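Long-range contact in insecticidal protein (Brevibacillus laterosporus, PDB 7ML9), which probably kills western corn rootworm by forming beta-barrel pores in membranes, as an aerolysin-type toxin of the epsilon-toxin/MTX2 family: residues 81-86 with 225-230. Sequence-based numbering, arbitrary orientation.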
loop_
_atom_site.group_PDB
_atom_site.type_symbol
_atom_site.label_atom_id
_atom_site.label_comp_id
_atom_site.label_asym_id
_atom_site.label_seq_id
_atom_site.Cartn_x
_atom_site.Cartn_y
_atom_site.Cartn_z
ATOM N N ARG A 81 -3.147 6.772 32.567
ATOM C CA ARG A 81 -1.921 6.390 33.261
ATOM C C ARG A 81 -1.596 4.897 33.167
ATOM O O ARG A 81 -0.607 4.468 33.774
ATOM C CB ARG A 81 -1.985 6.827 34.724
ATOM C CG ARG A 81 -1.741 8.352 34.844
ATOM C CD ARG A 81 -1.892 8.869 36.241
ATOM N NE ARG A 81 -0.849 8.459 37.175
ATOM C CZ ARG A 81 0.330 9.057 37.351
ATOM N NH1 ARG A 81 1.162 8.609 38.283
ATOM N NH2 ARG A 81 0.699 10.092 36.605
ATOM N N ARG A 82 -2.351 4.116 32.391
ATOM C CA ARG A 82 -1.924 2.748 32.090
ATOM C C ARG A 82 -0.668 2.715 31.231
ATOM O O ARG A 82 0.038 1.697 31.212
ATOM C CB ARG A 82 -3.047 1.996 31.373
ATOM C CG ARG A 82 -4.239 1.622 32.227
ATOM C CD ARG A 82 -3.846 0.498 33.192
ATOM N NE ARG A 82 -4.985 0.025 33.977
ATOM C CZ ARG A 82 -4.879 -0.881 34.946
ATOM N NH1 ARG A 82 -3.688 -1.397 35.247
ATOM N NH2 ARG A 82 -5.958 -1.279 35.606
ATOM N N ILE A 83 -0.379 3.786 30.488
ATOM C CA ILE A 83 0.789 3.835 29.614
ATOM C C ILE A 83 1.519 5.158 29.807
ATOM O O ILE A 83 0.893 6.217 29.871
ATOM C CB ILE A 83 0.391 3.663 28.133
ATOM C CG1 ILE A 83 -0.230 2.275 27.910
ATOM C CG2 ILE A 83 1.614 3.857 27.237
ATOM C CD1 ILE A 83 0.789 1.152 27.974
ATOM N N SER A 84 2.833 5.104 29.912
ATOM C CA SER A 84 3.625 6.323 29.926
ATOM C C SER A 84 4.728 6.177 28.900
ATOM O O SER A 84 5.040 5.071 28.458
ATOM C CB SER A 84 4.216 6.621 31.318
ATOM O OG SER A 84 5.223 5.673 31.649
ATOM N N GLN A 85 5.320 7.317 28.530
ATOM C CA GLN A 85 6.387 7.379 27.541
ATOM C C GLN A 85 5.943 6.812 26.194
ATOM O O GLN A 85 6.743 6.211 25.472
ATOM C CB GLN A 85 7.651 6.665 28.028
ATOM C CG GLN A 85 8.445 7.438 29.070
ATOM C CD GLN A 85 9.485 6.569 29.746
ATOM O OE1 GLN A 85 10.371 6.014 29.090
ATOM N NE2 GLN A 85 9.386 6.443 31.062
ATOM N N TYR A 86 4.671 6.999 25.855
ATOM C CA TYR A 86 4.161 6.519 24.574
ATOM C C TYR A 86 4.765 7.351 23.447
ATOM O O TYR A 86 4.771 8.582 23.513
ATOM C CB TYR A 86 2.638 6.602 24.544
ATOM C CG TYR A 86 2.062 6.323 23.170
ATOM C CD1 TYR A 86 1.946 5.025 22.697
ATOM C CD2 TYR A 86 1.663 7.362 22.333
ATOM C CE1 TYR A 86 1.435 4.765 21.414
ATOM C CE2 TYR A 86 1.162 7.114 21.055
ATOM C CZ TYR A 86 1.043 5.817 20.605
ATOM O OH TYR A 86 0.536 5.559 19.341
ATOM N N GLY A 225 6.740 2.564 24.902
ATOM C CA GLY A 225 5.893 2.864 26.044
ATOM C C GLY A 225 6.167 1.942 27.212
ATOM O O GLY A 225 6.874 0.936 27.095
ATOM N N ILE A 226 5.579 2.319 28.352
ATOM C CA ILE A 226 5.707 1.620 29.631
ATOM C C ILE A 226 4.303 1.309 30.127
ATOM O O ILE A 226 3.480 2.224 30.257
ATOM C CB ILE A 226 6.445 2.474 30.684
ATOM C CG1 ILE A 226 7.833 2.903 30.212
ATOM C CG2 ILE A 226 6.524 1.720 32.023
ATOM C CD1 ILE A 226 8.764 1.738 29.938
ATOM N N ALA A 227 4.025 0.034 30.418
ATOM C CA ALA A 227 2.692 -0.377 30.848
ATOM C C ALA A 227 2.618 -0.430 32.373
ATOM O O ALA A 227 3.468 -1.061 33.014
ATOM C CB ALA A 227 2.313 -1.745 30.269
ATOM N N TRP A 228 1.581 0.187 32.943
ATOM C CA TRP A 228 1.468 0.340 34.395
ATOM C C TRP A 228 0.369 -0.572 34.913
ATOM O O TRP A 228 -0.771 -0.522 34.432
ATOM C CB TRP A 228 1.213 1.816 34.781
ATOM C CG TRP A 228 2.450 2.631 34.615
ATOM C CD1 TRP A 228 2.918 3.192 33.448
ATOM C CD2 TRP A 228 3.429 2.925 35.621
ATOM N NE1 TRP A 228 4.123 3.806 33.677
ATOM C CE2 TRP A 228 4.457 3.658 35.001
ATOM C CE3 TRP A 228 3.533 2.637 36.987
ATOM C CZ2 TRP A 228 5.572 4.118 35.703
ATOM C CZ3 TRP A 228 4.640 3.088 37.676
ATOM C CH2 TRP A 228 5.643 3.824 37.036
ATOM N N ARG A 229 0.716 -1.411 35.901
ATOM C CA ARG A 229 -0.188 -2.408 36.454
ATOM C C ARG A 229 0.062 -2.526 37.955
ATOM O O ARG A 229 1.199 -2.400 38.409
ATOM C CB ARG A 229 0.035 -3.824 35.852
ATOM C CG ARG A 229 -0.351 -4.018 34.412
ATOM C CD ARG A 229 0.806 -3.721 33.463
ATOM N NE ARG A 229 1.929 -4.620 33.648
ATOM C CZ ARG A 229 3.134 -4.216 34.024
ATOM N NH1 ARG A 229 3.355 -2.922 34.256
ATOM N NH2 ARG A 229 4.111 -5.098 34.186
ATOM N N VAL A 230 -0.985 -2.802 38.717
ATOM C CA VAL A 230 -0.714 -3.314 40.057
ATOM C C VAL A 230 -0.463 -4.806 39.940
ATOM O O VAL A 230 -1.017 -5.486 39.067
ATOM C CB VAL A 230 -1.833 -3.007 41.063
ATOM C CG1 VAL A 230 -1.816 -1.519 41.408
ATOM C CG2 VAL A 230 -3.187 -3.465 40.547
#
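Three main-chain hydrogen bonds run between residues 82-84 and the last part of strand 201-229, antiparallel; an arginine side chain adds a fourth bond, and a fifth joins two side chains. Ser-84 and Ile-226 form the hydrogen-bonded pair: Ser-84 N gives to Ile-226 O at 3.0 Å in the carbonyl plane, while Ile-226 N meets Ser-84 O at 2.8 Å, nearly along the C=O axis. Next along the ladder, Trp-228 N reaches Arg-82 O at 2.8 Å from above the carbonyl plane, so the pairing continues into the 3-10 turn that precedes the strand.

Arg-82 extends this ladder with its side chain. Its CB leads away, but the bend at chi2 (-72°) brings the guanidinium back, and NH1 donates in the group's own plane to a lone pair of Trp-228 O at 3.2 Å. Salt bridges from NH1 to Glu-40 of helix 28-48 and from NE to Asp-56 probably balance the charge of this buried group, for which a long, multidentate arginine is well suited.

On the face shared by Ser-84 and Ile-226, Trp-228 presents its ring edge: NE1 donates to Ser-84 OG at 3.0 Å, almost straight (160°). Ser-84 holds OG between its backbone N and carbonyl carbon (chi1 69°), and this small hydroxyl also lies against Ile-226 CB. The extended Gln-85 chain runs beside Ile-226, laying its terminal amide against CG1 (NE2 to CG1 4.0 Å).

On the face of Ile-83 and Ala-227 the contact is apolar: Ile-83 CD1 touches Ala-227 CB at 4.0 Å, with Ile-242 of helix 242-252 against Ile-83 and Val-245 against Ala-227. Gly-225 suits its place by the corner at Gln-85, because at its own backbone angles a CB would jam against the preceding carbonyl O and crowd Ile-83 CG2.

The contact thus pairs a short strand with a long one near one end of the elongated toxin, and through Arg-82 joins that pairing to acidic side chains of a helix and a loop.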